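Local atomic coordinates of actin-related protein 8 (Homo sapiens, PDB entry 4FO0), a protein that serves as a proposed core component of the INO80 chromatin-remodelling complex, contributes to nucleosome binding, binds ATP and has low basal ATPase activity but cannot polymerise. Residues Leu361-Thr366 with Gln521-Asn526; Ala483-Ile488 with Leu525-Pro530; Ser487-Cys490 with Thr496-Lys499; Lys499-Ile504 with Pro530-Ile535. All blocks are in the same frame, centred on the assembly; numbering follows the deposited sequence.

Overall arrangement
Three contacts pack helices 480-489, 494-502, 516-527 and 530-535 of the actin fold on one another, and contact 1 joins helix 516-527 to the earlier loop 361-366. Contact 1 comes nearest the nucleotide: the side chain of Phe-362 is about 12 Å from bound ATP and about 8 Å from the side chain of Val-253, an ATP-binding residue. Contact 2 shares the end of helix 516-527 with contact 1, their centres about 10 Å apart. Contacts 3 and 4 lie about 9 Å and about 8 Å from contact 2, centre to centre, with about 8 Å between their own centres. Tyr-501 links contacts 2, 3 and 4, touching Ile-488 and Met-528, while Lys-497 of contact 3 reaches Phe-532.

Contact 1 of 4, residues Leu361-Thr366 with Gln521-Asn526; sequences LFYPAT and QHRILN
Arg-523 reaches from helix 516-527 to the Tyr-363 hydroxyl, passing beside Phe-362. Its CB points toward the loop, and CG stands anti to the carbonyl carbon (chi1 -47°). Bends at chi2 and chi3 then carry the chain past the Phe-362 ring, where NE lies 4.1 Å from Phe-362 CD1. CZ comes 3.5 Å from Tyr-363 OH. At the tip both terminal nitrogens grip that one oxygen end-on, NH2 donating to Tyr-363 OH at 3.0 Å and NH1 to the same OH at 3.1 Å. The hydroxyl lies practically in the guanidinium plane, whereas the tyrosine ring is turned 84° from it. NH2 also passes 4.0 Å from Phe-362 CB and makes a salt bridge with Asp-481 of helix 480-489, so the guanidinium is shared between the loop and that helix. A leucine here would probably leave Asp-481 without its cationic mate and the Tyr-363 hydroxyl without its two donors. Phe-362 meets the ring of Phe-519, and Tyr-363 rests on helix 71-88. The arrangement ties the loop after helix 353-359 to helix 516-527 within the actin fold, near the nucleotide pocket.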
loop_
_atom_site.group_PDB
_atom_site.type_symbol
_atom_site.label_atom_id
_atom_site.label_comp_id
_atom_site.label_asym_id
_atom_site.label_seq_id
_atom_site.Cartn_x
_atom_site.Cartn_y
_atom_site.Cartn_z
ATOM N N LEU A 361 -10.631 8.467 -4.017
ATOM C CA LEU A 361 -9.737 7.714 -4.906
ATOM C C LEU A 361 -10.100 7.933 -6.372
ATOM O O LEU A 361 -9.260 7.801 -7.253
ATOM C CB LEU A 361 -9.752 6.218 -4.584
ATOM C CG LEU A 361 -9.082 5.863 -3.262
ATOM C CD1 LEU A 361 -9.352 4.422 -2.919
ATOM C CD2 LEU A 361 -7.573 6.138 -3.332
ATOM N N PHE A 362 -11.354 8.288 -6.629
ATOM C CA PHE A 362 -11.798 8.552 -7.986
ATOM C C PHE A 362 -11.841 10.044 -8.305
ATOM O O PHE A 362 -11.883 10.439 -9.478
ATOM C CB PHE A 362 -13.142 7.880 -8.222
ATOM C CG PHE A 362 -13.110 6.401 -7.962
ATOM C CD1 PHE A 362 -12.973 5.496 -9.016
ATOM C CD2 PHE A 362 -13.173 5.911 -6.653
ATOM C CE1 PHE A 362 -12.923 4.125 -8.770
ATOM C CE2 PHE A 362 -13.122 4.537 -6.397
ATOM C CZ PHE A 362 -12.998 3.643 -7.453
ATOM N N TYR A 363 -11.814 10.858 -7.251
ATOM C CA TYR A 363 -11.731 12.316 -7.367
ATOM C C TYR A 363 -10.624 12.873 -6.467
ATOM O O TYR A 363 -10.883 13.636 -5.539
ATOM C CB TYR A 363 -13.087 12.959 -7.050
ATOM C CG TYR A 363 -14.156 12.452 -7.969
ATOM C CD1 TYR A 363 -14.384 13.060 -9.197
ATOM C CD2 TYR A 363 -14.912 11.331 -7.638
ATOM C CE1 TYR A 363 -15.348 12.573 -10.057
ATOM C CE2 TYR A 363 -15.874 10.839 -8.488
ATOM C CZ TYR A 363 -16.088 11.463 -9.703
ATOM O OH TYR A 363 -17.051 10.989 -10.568
ATOM N N PRO A 364 -9.377 12.490 -6.756
ATOM C CA PRO A 364 -8.223 12.777 -5.898
ATOM C C PRO A 364 -7.908 14.266 -5.690
ATOM O O PRO A 364 -7.057 14.592 -4.868
ATOM C CB PRO A 364 -7.072 12.059 -6.617
ATOM C CG PRO A 364 -7.544 11.868 -7.999
ATOM C CD PRO A 364 -9.005 11.649 -7.904
ATOM N N ALA A 365 -8.561 15.164 -6.409
ATOM C CA ALA A 365 -8.375 16.579 -6.113
ATOM C C ALA A 365 -8.874 16.833 -4.693
ATOM O O ALA A 365 -8.489 17.800 -4.039
ATOM C CB ALA A 365 -9.136 17.427 -7.101
ATOM N N THR A 366 -9.750 15.947 -4.233
ATOM C CA THR A 366 -10.366 16.051 -2.916
ATOM C C THR A 366 -9.310 16.054 -1.821
ATOM O O THR A 366 -9.518 16.605 -0.739
ATOM C CB THR A 366 -11.340 14.868 -2.678
ATOM O OG1 THR A 366 -12.298 14.826 -3.734
ATOM C CG2 THR A 366 -12.075 15.003 -1.373
ATOM N N GLN A 521 -16.517 -1.691 -11.176
ATOM C CA GLN A 521 -16.968 -2.325 -12.404
ATOM C C GLN A 521 -18.040 -1.467 -13.054
ATOM O O GLN A 521 -18.086 -1.323 -14.274
ATOM C CB GLN A 521 -17.515 -3.712 -12.106
ATOM C CG GLN A 521 -18.818 -3.992 -12.786
ATOM C CD GLN A 521 -18.683 -5.092 -13.783
ATOM O OE1 GLN A 521 -18.541 -6.264 -13.418
ATOM N NE2 GLN A 521 -18.693 -4.731 -15.059
ATOM N N HIS A 522 -18.896 -0.888 -12.222
ATOM C CA HIS A 522 -19.945 -0.003 -12.701
ATOM C C HIS A 522 -19.380 1.228 -13.403
ATOM O O HIS A 522 -19.855 1.592 -14.473
ATOM C CB HIS A 522 -20.851 0.399 -11.541
ATOM C CG HIS A 522 -21.810 1.503 -11.864
ATOM N ND1 HIS A 522 -23.167 1.295 -12.000
ATOM C CD2 HIS A 522 -21.609 2.831 -12.056
ATOM C CE1 HIS A 522 -23.761 2.446 -12.264
ATOM N NE2 HIS A 522 -22.839 3.393 -12.301
ATOM N N ARG A 523 -18.366 1.861 -12.813
ATOM C CA ARG A 523 -17.792 3.070 -13.403
ATOM C C ARG A 523 -17.120 2.714 -14.698
ATOM O O ARG A 523 -17.215 3.455 -15.675
ATOM C CB ARG A 523 -16.733 3.709 -12.511
ATOM C CG ARG A 523 -17.121 3.858 -11.080
ATOM C CD ARG A 523 -17.498 5.275 -10.769
ATOM N NE ARG A 523 -16.453 6.250 -11.088
ATOM C CZ ARG A 523 -16.630 7.561 -10.916
ATOM N NH1 ARG A 523 -17.791 7.996 -10.429
ATOM N NH2 ARG A 523 -15.676 8.438 -11.221
ATOM N N ILE A 524 -16.408 1.591 -14.703
ATOM C CA ILE A 524 -15.687 1.206 -15.909
ATOM C C ILE A 524 -16.639 1.050 -17.098
ATOM O O ILE A 524 -16.387 1.609 -18.160
ATOM C CB ILE A 524 -14.805 -0.035 -15.704
ATOM C CG1 ILE A 524 -13.699 0.282 -14.694
ATOM C CG2 ILE A 524 -14.180 -0.476 -17.019
ATOM C CD1 ILE A 524 -12.939 1.575 -14.998
ATOM N N LEU A 525 -17.745 0.333 -16.905
ATOM C CA LEU A 525 -18.755 0.196 -17.953
ATOM C C LEU A 525 -19.161 1.537 -18.527
ATOM O O LEU A 525 -19.061 1.768 -19.734
ATOM C CB LEU A 525 -20.002 -0.480 -17.417
ATOM C CG LEU A 525 -19.922 -1.990 -17.299
ATOM C CD1 LEU A 525 -21.328 -2.568 -17.296
ATOM C CD2 LEU A 525 -19.115 -2.524 -18.450
ATOM N N ASN A 526 -19.630 2.420 -17.655
ATOM C CA ASN A 526 -20.135 3.718 -18.093
ATOM C C ASN A 526 -19.076 4.605 -18.721
ATOM O O ASN A 526 -19.363 5.335 -19.670
ATOM C CB ASN A 526 -20.809 4.457 -16.936
ATOM C CG ASN A 526 -21.922 3.644 -16.299
ATOM O OD1 ASN A 526 -22.549 2.795 -16.949
ATOM N ND2 ASN A 526 -22.170 3.895 -15.016
#

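Contact 2 of 4, residues Ala483-Ile488 with Leu525-Pro530; sequences AILHSI and LNKMPP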
loop_
_atom_site.group_PDB
_atom_site.type_symbol
_atom_site.label_atom_id
_atom_site.label_comp_id
_atom_site.label_asym_id
_atom_site.label_seq_id
_atom_site.Cartn_x
_atom_site.Cartn_y
_atom_site.Cartn_z
ATOM N N ALA A 483 -7.423 6.478 -14.841
ATOM C CA ALA A 483 -6.100 5.893 -15.000
ATOM C C ALA A 483 -6.182 4.500 -15.609
ATOM O O ALA A 483 -5.422 4.155 -16.514
ATOM C CB ALA A 483 -5.411 5.816 -13.676
ATOM N N ILE A 484 -7.097 3.686 -15.104
ATOM C CA ILE A 484 -7.276 2.361 -15.664
ATOM C C ILE A 484 -7.588 2.456 -17.145
ATOM O O ILE A 484 -6.967 1.779 -17.955
ATOM C CB ILE A 484 -8.395 1.605 -14.962
ATOM C CG1 ILE A 484 -7.943 1.246 -13.547
ATOM C CG2 ILE A 484 -8.802 0.350 -15.780
ATOM C CD1 ILE A 484 -9.053 0.750 -12.675
ATOM N N LEU A 485 -8.555 3.301 -17.487
ATOM C CA LEU A 485 -8.965 3.494 -18.869
ATOM C C LEU A 485 -7.795 3.994 -19.712
ATOM O O LEU A 485 -7.429 3.398 -20.722
ATOM C CB LEU A 485 -10.130 4.478 -18.933
ATOM C CG LEU A 485 -11.442 3.908 -18.392
ATOM C CD1 LEU A 485 -12.571 4.910 -18.512
ATOM C CD2 LEU A 485 -11.798 2.612 -19.087
ATOM N N HIS A 486 -7.199 5.091 -19.275
ATOM C CA HIS A 486 -6.062 5.657 -19.975
ATOM C C HIS A 486 -4.967 4.628 -20.244
ATOM O O HIS A 486 -4.403 4.576 -21.329
ATOM C CB HIS A 486 -5.488 6.818 -19.180
ATOM C CG HIS A 486 -4.264 7.405 -19.796
ATOM N ND1 HIS A 486 -3.007 6.877 -19.595
ATOM C CD2 HIS A 486 -4.101 8.464 -20.624
ATOM C CE1 HIS A 486 -2.119 7.593 -20.261
ATOM N NE2 HIS A 486 -2.757 8.563 -20.893
ATOM N N SER A 487 -4.667 3.819 -19.241
ATOM C CA SER A 487 -3.649 2.786 -19.350
ATOM C C SER A 487 -3.994 1.775 -20.452
ATOM O O SER A 487 -3.173 1.463 -21.305
ATOM C CB SER A 487 -3.512 2.083 -17.991
ATOM O OG SER A 487 -2.775 0.874 -18.075
ATOM N N ILE A 488 -5.216 1.266 -20.423
ATOM C CA ILE A 488 -5.668 0.281 -21.391
ATOM C C ILE A 488 -5.672 0.879 -22.785
ATOM O O ILE A 488 -5.396 0.200 -23.774
ATOM C CB ILE A 488 -7.087 -0.208 -21.038
ATOM C CG1 ILE A 488 -7.057 -0.939 -19.689
ATOM C CG2 ILE A 488 -7.642 -1.095 -22.140
ATOM C CD1 ILE A 488 -8.385 -1.476 -19.225
ATOM N N LEU A 525 -17.745 0.333 -16.905
ATOM C CA LEU A 525 -18.755 0.196 -17.953
ATOM C C LEU A 525 -19.161 1.537 -18.527
ATOM O O LEU A 525 -19.061 1.768 -19.734
ATOM C CB LEU A 525 -20.002 -0.480 -17.417
ATOM C CG LEU A 525 -19.922 -1.990 -17.299
ATOM C CD1 LEU A 525 -21.328 -2.568 -17.296
ATOM C CD2 LEU A 525 -19.115 -2.524 -18.450
ATOM N N ASN A 526 -19.630 2.420 -17.655
ATOM C CA ASN A 526 -20.135 3.718 -18.093
ATOM C C ASN A 526 -19.076 4.605 -18.721
ATOM O O ASN A 526 -19.363 5.335 -19.670
ATOM C CB ASN A 526 -20.809 4.457 -16.936
ATOM C CG ASN A 526 -21.922 3.644 -16.299
ATOM O OD1 ASN A 526 -22.549 2.795 -16.949
ATOM N ND2 ASN A 526 -22.170 3.895 -15.016
ATOM N N LYS A 527 -17.856 4.536 -18.193
ATOM C CA LYS A 527 -16.770 5.428 -18.604
ATOM C C LYS A 527 -15.992 4.918 -19.816
ATOM O O LYS A 527 -15.402 5.706 -20.547
ATOM C CB LYS A 527 -15.787 5.648 -17.448
ATOM C CG LYS A 527 -15.974 6.928 -16.661
ATOM C CD LYS A 527 -17.255 6.906 -15.870
ATOM C CE LYS A 527 -17.413 8.174 -15.049
ATOM N NZ LYS A 527 -18.594 8.061 -14.141
ATOM N N MET A 528 -15.968 3.605 -20.021
ATOM C CA MET A 528 -15.155 3.042 -21.098
ATOM C C MET A 528 -15.718 3.427 -22.452
ATOM O O MET A 528 -16.871 3.848 -22.536
ATOM C CB MET A 528 -15.062 1.522 -20.992
ATOM C CG MET A 528 -16.382 0.811 -21.189
ATOM S SD MET A 528 -16.179 -0.979 -21.097
ATOM C CE MET A 528 -15.027 -1.188 -22.451
ATOM N N PRO A 529 -14.901 3.279 -23.513
ATOM C CA PRO A 529 -15.278 3.554 -24.905
ATOM C C PRO A 529 -16.404 2.625 -25.335
ATOM O O PRO A 529 -16.242 1.401 -25.249
ATOM C CB PRO A 529 -14.007 3.221 -25.692
ATOM C CG PRO A 529 -12.910 3.218 -24.692
ATOM C CD PRO A 529 -13.531 2.750 -23.416
ATOM N N PRO A 530 -17.526 3.197 -25.807
ATOM C CA PRO A 530 -18.780 2.460 -25.998
ATOM C C PRO A 530 -18.639 1.436 -27.110
ATOM O O PRO A 530 -19.315 0.405 -27.090
ATOM C CB PRO A 530 -19.779 3.552 -26.396
ATOM C CG PRO A 530 -19.052 4.869 -26.210
ATOM C CD PRO A 530 -17.608 4.554 -26.363
#
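No hydrogen bond joins Leu-485 to Lys-527 or Met-528; the shortest hydrogen bond within the two segments, Ser-487 N to Ala-483 O at 2.8 Å, belongs to the helix that presents Leu-485. The contact itself is van der Waals packing. Leu-485 points toward the end of helix 516-527 with CG anti to the carbonyl carbon (chi1 -71°), and its two methyl branches divide the work. CD1 meets Lys-527, 3.5 Å from its CB and 3.6 Å from its carbonyl O. CD2 goes to the next residue, 3.9 Å from Met-528 CB. The leucine side chain crosses both partners at about a right angle, touching their CB atoms and the adjoining backbone: the Lys-527 chain bends at chi2 and its amine leads away, as does the thioether of Met-528, which turns to Tyr-501. An alanine here lacks both methyl branches, and would probably open a gap beside Lys-527 and Met-528 where the helix ends. Pro-529 then takes the N-cap position of helix 530-535. The leucine thus joins helix 480-489 to the C-terminal end of helix 516-527, the first of two helices in the beta-alpha-beta crossover from strand 503-507 to parallel strand 540-542 of the actin fold.

Contact 3 of 4, residues Ser487-Cys490 with Thr496-Lys499; sequences SIDC and TKKK
Lys-497 stretches across the end region of helix 480-489, its chain extended beyond CG, and crosses the shorter side chain of Asp-489 obliquely. The lysine chain leaves its own helix and its methylenes run alongside the backbone of Ile-488 and Asp-489. CG lies 3.5 Å from Ile-488 O and CD 3.8 Å from the same oxygen, while the CG2 branch of Ile-488 stands 4.3 Å from Lys-497 CG. The buried isoleucine therefore flanks the base of the lysine, and the aspartate meets its tip.

There NZ finds two oxygens of a single residue. It donates to the backbone Asp-489 O at 3.2 Å, approaching from 40° above the carbonyl plane at a C=O...N angle of 111°, well off the line of the C=O bond. It also forms a salt bridge with Asp-489 OD1 at 3.1 Å, whose hydrogen bond is weak. Asp-489 sets out away from helix 494-502; with CG anti to the backbone N (chi1 -170°), its carboxylate swings back to the amine.

Elsewhere on the lysine, Phe-532 of helix 530-535 packs against the aliphatic chain. Ile-488 turns to Met-500 and Tyr-501. Because carbonyl groups near the C-terminal end of a helix carry its partial negative charge, an amine that faces both such a carbonyl and a carboxylate is probably favoured electrostatically, joining two consecutive helices across a short connection, with the aspartate on the exposed side.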
loop_
_atom_site.group_PDB
_atom_site.type_symbol
_atom_site.label_atom_id
_atom_site.label_comp_id
_atom_site.label_asym_id
_atom_site.label_seq_id
_atom_site.Cartn_x
_atom_site.Cartn_y
_atom_site.Cartn_z
ATOM N N SER A 487 -4.667 3.819 -19.241
ATOM C CA SER A 487 -3.649 2.786 -19.350
ATOM C C SER A 487 -3.994 1.775 -20.452
ATOM O O SER A 487 -3.173 1.463 -21.305
ATOM C CB SER A 487 -3.512 2.083 -17.991
ATOM O OG SER A 487 -2.775 0.874 -18.075
ATOM N N ILE A 488 -5.216 1.266 -20.423
ATOM C CA ILE A 488 -5.668 0.281 -21.391
ATOM C C ILE A 488 -5.672 0.879 -22.785
ATOM O O ILE A 488 -5.396 0.200 -23.774
ATOM C CB ILE A 488 -7.087 -0.208 -21.038
ATOM C CG1 ILE A 488 -7.057 -0.939 -19.689
ATOM C CG2 ILE A 488 -7.642 -1.095 -22.140
ATOM C CD1 ILE A 488 -8.385 -1.476 -19.225
ATOM N N ASP A 489 -5.981 2.165 -22.851
ATOM C CA ASP A 489 -6.023 2.878 -24.112
ATOM C C ASP A 489 -4.641 3.021 -24.743
ATOM O O ASP A 489 -4.510 3.322 -25.930
ATOM C CB ASP A 489 -6.623 4.256 -23.895
ATOM C CG ASP A 489 -6.910 4.956 -25.188
ATOM O OD1 ASP A 489 -7.341 4.268 -26.148
ATOM O OD2 ASP A 489 -6.696 6.181 -25.244
ATOM N N CYS A 490 -3.611 2.812 -23.940
ATOM C CA CYS A 490 -2.238 2.906 -24.409
ATOM C C CYS A 490 -1.708 1.584 -24.934
ATOM O O CYS A 490 -0.579 1.520 -25.410
ATOM C CB CYS A 490 -1.329 3.394 -23.293
ATOM S SG CYS A 490 -1.579 5.103 -22.905
ATOM N N THR A 496 -5.467 -6.935 -27.597
ATOM C CA THR A 496 -4.961 -6.696 -26.261
ATOM C C THR A 496 -6.031 -5.951 -25.465
ATOM O O THR A 496 -6.457 -6.423 -24.405
ATOM C CB THR A 496 -3.660 -5.879 -26.275
ATOM O OG1 THR A 496 -2.609 -6.651 -26.864
ATOM C CG2 THR A 496 -3.253 -5.511 -24.865
ATOM N N LYS A 497 -6.485 -4.807 -25.985
ATOM C CA LYS A 497 -7.483 -4.006 -25.278
ATOM C C LYS A 497 -8.724 -4.810 -24.928
ATOM O O LYS A 497 -9.248 -4.703 -23.822
ATOM C CB LYS A 497 -7.885 -2.772 -26.071
ATOM C CG LYS A 497 -6.773 -1.784 -26.265
ATOM C CD LYS A 497 -7.271 -0.569 -27.031
ATOM C CE LYS A 497 -6.112 0.295 -27.478
ATOM N NZ LYS A 497 -6.525 1.695 -27.744
ATOM N N LYS A 498 -9.214 -5.608 -25.866
ATOM C CA LYS A 498 -10.363 -6.438 -25.552
ATOM C C LYS A 498 -10.050 -7.218 -24.283
ATOM O O LYS A 498 -10.846 -7.243 -23.339
ATOM C CB LYS A 498 -10.705 -7.385 -26.705
ATOM C CG LYS A 498 -11.687 -6.808 -27.713
ATOM C CD LYS A 498 -12.283 -7.898 -28.610
ATOM C CE LYS A 498 -11.213 -8.578 -29.465
ATOM N NZ LYS A 498 -11.741 -9.744 -30.244
ATOM N N LYS A 499 -8.871 -7.833 -24.257
ATOM C CA LYS A 499 -8.467 -8.650 -23.120
ATOM C C LYS A 499 -8.386 -7.847 -21.827
ATOM O O LYS A 499 -8.825 -8.313 -20.780
ATOM C CB LYS A 499 -7.142 -9.355 -23.411
ATOM C CG LYS A 499 -7.244 -10.370 -24.550
ATOM C CD LYS A 499 -6.091 -11.367 -24.559
ATOM C CE LYS A 499 -4.781 -10.728 -25.009
ATOM N NZ LYS A 499 -3.624 -11.655 -24.803
#

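Contact 4 of 4, residues Lys499-Ile504 with Pro530-Ile535; sequences KMYSSI and PSFRRI
Pro-530 opens the short helix that brings Phe-532 against Tyr-501, and its carbonyl O accepts a bond from Arg-534 N at 3.2 Å. After Ser-531 comes Phe-532, which carries this side of the contact. Its side chain points toward helix 494-502, with CG beside the backbone N (chi1 -82°), and crosses that of Tyr-501 at about a right angle. Tyr-501 CE2 sits over one face of the phenylalanine ring, displaced toward the rim, and comes to 3.7 Å from Phe-532 CG. The neighbouring Tyr-501 CD2 lies 4.1 Å from Phe-532 CD1. With planes 35° apart and centroids separated by 5.1 Å, the rings meet obliquely, through dispersion and without a hydrogen bond. Tyr-501 is buried, Phe-532 only partly so; the tyrosine also touches Leu-485 and Pro-529.

In the actin fold these helices flank strands of a mixed sheet in sequence: helix 494-502 leads directly into strand 503-507, and helix 530-535 belongs to the connection from that strand to parallel strand 540-542.

Arg-533 then turns away to pack on Leu-525 and Asn-526 of helix 516-527. Arg-534 folds back along its own helix, one guanidinium face beneath Pro-530 O, which stands 3.3 Å above the plane. Ile-535, at the end of the helix, lays its CG2 3.7 Å from Lys-498 CD.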
loop_
_atom_site.group_PDB
_atom_site.type_symbol
_atom_site.label_atom_id
_atom_site.label_comp_id
_atom_site.label_asym_id
_atom_site.label_seq_id
_atom_site.Cartn_x
_atom_site.Cartn_y
_atom_site.Cartn_z
ATOM N N LYS A 499 -8.871 -7.833 -24.257
ATOM C CA LYS A 499 -8.467 -8.650 -23.120
ATOM C C LYS A 499 -8.386 -7.847 -21.827
ATOM O O LYS A 499 -8.825 -8.313 -20.780
ATOM C CB LYS A 499 -7.142 -9.355 -23.411
ATOM C CG LYS A 499 -7.244 -10.370 -24.550
ATOM C CD LYS A 499 -6.091 -11.367 -24.559
ATOM C CE LYS A 499 -4.781 -10.728 -25.009
ATOM N NZ LYS A 499 -3.624 -11.655 -24.803
ATOM N N MET A 500 -7.846 -6.634 -21.915
ATOM C CA MET A 500 -7.687 -5.758 -20.755
ATOM C C MET A 500 -9.004 -5.245 -20.176
ATOM O O MET A 500 -9.208 -5.320 -18.962
ATOM C CB MET A 500 -6.777 -4.574 -21.088
ATOM C CG MET A 500 -5.377 -4.973 -21.559
ATOM S SD MET A 500 -4.625 -6.236 -20.515
ATOM C CE MET A 500 -3.138 -6.643 -21.415
ATOM N N TYR A 501 -9.889 -4.714 -21.021
ATOM C CA TYR A 501 -11.191 -4.246 -20.538
ATOM C C TYR A 501 -11.927 -5.399 -19.894
ATOM O O TYR A 501 -12.600 -5.221 -18.884
ATOM C CB TYR A 501 -12.077 -3.678 -21.653
ATOM C CG TYR A 501 -11.613 -2.378 -22.255
ATOM C CD1 TYR A 501 -11.705 -1.185 -21.555
ATOM C CD2 TYR A 501 -11.099 -2.339 -23.544
ATOM C CE1 TYR A 501 -11.275 0.019 -22.118
ATOM C CE2 TYR A 501 -10.668 -1.152 -24.115
ATOM C CZ TYR A 501 -10.759 0.026 -23.399
ATOM O OH TYR A 501 -10.324 1.199 -23.979
ATOM N N SER A 502 -11.705 -6.576 -20.404
ATOM C CA SER A 502 -12.469 -7.706 -20.000
ATOM C C SER A 502 -11.991 -8.240 -18.667
ATOM O O SER A 502 -12.665 -8.986 -18.015
ATOM C CB SER A 502 -12.391 -8.747 -21.100
ATOM O OG SER A 502 -11.920 -9.973 -20.623
ATOM N N SER A 503 -10.807 -7.840 -18.270
ATOM C CA SER A 503 -10.203 -8.317 -17.032
ATOM C C SER A 503 -9.388 -7.253 -16.306
ATOM O O SER A 503 -8.263 -6.935 -16.700
ATOM C CB SER A 503 -9.313 -9.528 -17.324
ATOM O OG SER A 503 -8.682 -9.993 -16.147
ATOM N N ILE A 504 -9.958 -6.717 -15.236
ATOM C CA ILE A 504 -9.235 -5.772 -14.382
ATOM C C ILE A 504 -9.028 -6.338 -12.974
ATOM O O ILE A 504 -9.977 -6.538 -12.207
ATOM C CB ILE A 504 -9.951 -4.427 -14.310
ATOM C CG1 ILE A 504 -10.097 -3.854 -15.722
ATOM C CG2 ILE A 504 -9.182 -3.474 -13.432
ATOM C CD1 ILE A 504 -11.403 -3.109 -15.954
ATOM N N PRO A 530 -17.526 3.197 -25.807
ATOM C CA PRO A 530 -18.780 2.460 -25.998
ATOM C C PRO A 530 -18.639 1.436 -27.110
ATOM O O PRO A 530 -19.315 0.405 -27.090
ATOM C CB PRO A 530 -19.779 3.552 -26.396
ATOM C CG PRO A 530 -19.052 4.869 -26.210
ATOM C CD PRO A 530 -17.608 4.554 -26.363
ATOM N N SER A 531 -17.755 1.727 -28.063
ATOM C CA SER A 531 -17.436 0.786 -29.127
ATOM C C SER A 531 -16.950 -0.556 -28.564
ATOM O O SER A 531 -17.394 -1.617 -29.006
ATOM C CB SER A 531 -16.386 1.384 -30.064
ATOM O OG SER A 531 -15.131 0.753 -29.877
ATOM N N PHE A 532 -16.048 -0.500 -27.583
ATOM C CA PHE A 532 -15.506 -1.705 -26.946
ATOM C C PHE A 532 -16.504 -2.348 -26.001
ATOM O O PHE A 532 -16.548 -3.577 -25.865
ATOM C CB PHE A 532 -14.220 -1.393 -26.181
ATOM C CG PHE A 532 -12.994 -1.355 -27.044
ATOM C CD1 PHE A 532 -12.370 -2.536 -27.434
ATOM C CD2 PHE A 532 -12.459 -0.138 -27.469
ATOM C CE1 PHE A 532 -11.223 -2.515 -28.238
ATOM C CE2 PHE A 532 -11.313 -0.101 -28.273
ATOM C CZ PHE A 532 -10.692 -1.295 -28.659
ATOM N N ARG A 533 -17.297 -1.508 -25.342
ATOM C CA ARG A 533 -18.325 -1.976 -24.418
ATOM C C ARG A 533 -19.269 -2.949 -25.114
ATOM O O ARG A 533 -19.818 -3.852 -24.485
ATOM C CB ARG A 533 -19.115 -0.793 -23.866
ATOM C CG ARG A 533 -20.084 -1.170 -22.772
ATOM C CD ARG A 533 -21.246 -0.197 -22.732
ATOM N NE ARG A 533 -22.141 -0.491 -21.620
ATOM C CZ ARG A 533 -22.259 0.278 -20.542
ATOM N NH1 ARG A 533 -21.548 1.396 -20.445
ATOM N NH2 ARG A 533 -23.095 -0.061 -19.567
ATOM N N ARG A 534 -19.451 -2.748 -26.418
ATOM C CA ARG A 534 -20.290 -3.619 -27.233
ATOM C C ARG A 534 -19.541 -4.883 -27.634
ATOM O O ARG A 534 -19.933 -5.997 -27.273
ATOM C CB ARG A 534 -20.797 -2.869 -28.464
ATOM C CG ARG A 534 -21.939 -1.913 -28.135
ATOM C CD ARG A 534 -22.470 -1.194 -29.367
ATOM N NE ARG A 534 -21.895 0.141 -29.505
ATOM C CZ ARG A 534 -20.988 0.477 -30.416
ATOM N NH1 ARG A 534 -20.556 -0.428 -31.293
ATOM N NH2 ARG A 534 -20.520 1.723 -30.453
ATOM N N ILE A 535 -18.454 -4.702 -28.373
ATOM C CA ILE A 535 -17.582 -5.812 -28.738
ATOM C C ILE A 535 -17.324 -6.802 -27.595
ATOM O O ILE A 535 -17.057 -7.972 -27.842
ATOM C CB ILE A 535 -16.222 -5.288 -29.209
ATOM C CG1 ILE A 535 -16.413 -4.113 -30.171
ATOM C CG2 ILE A 535 -15.408 -6.416 -29.825
ATOM C CD1 ILE A 535 -15.210 -3.182 -30.252
#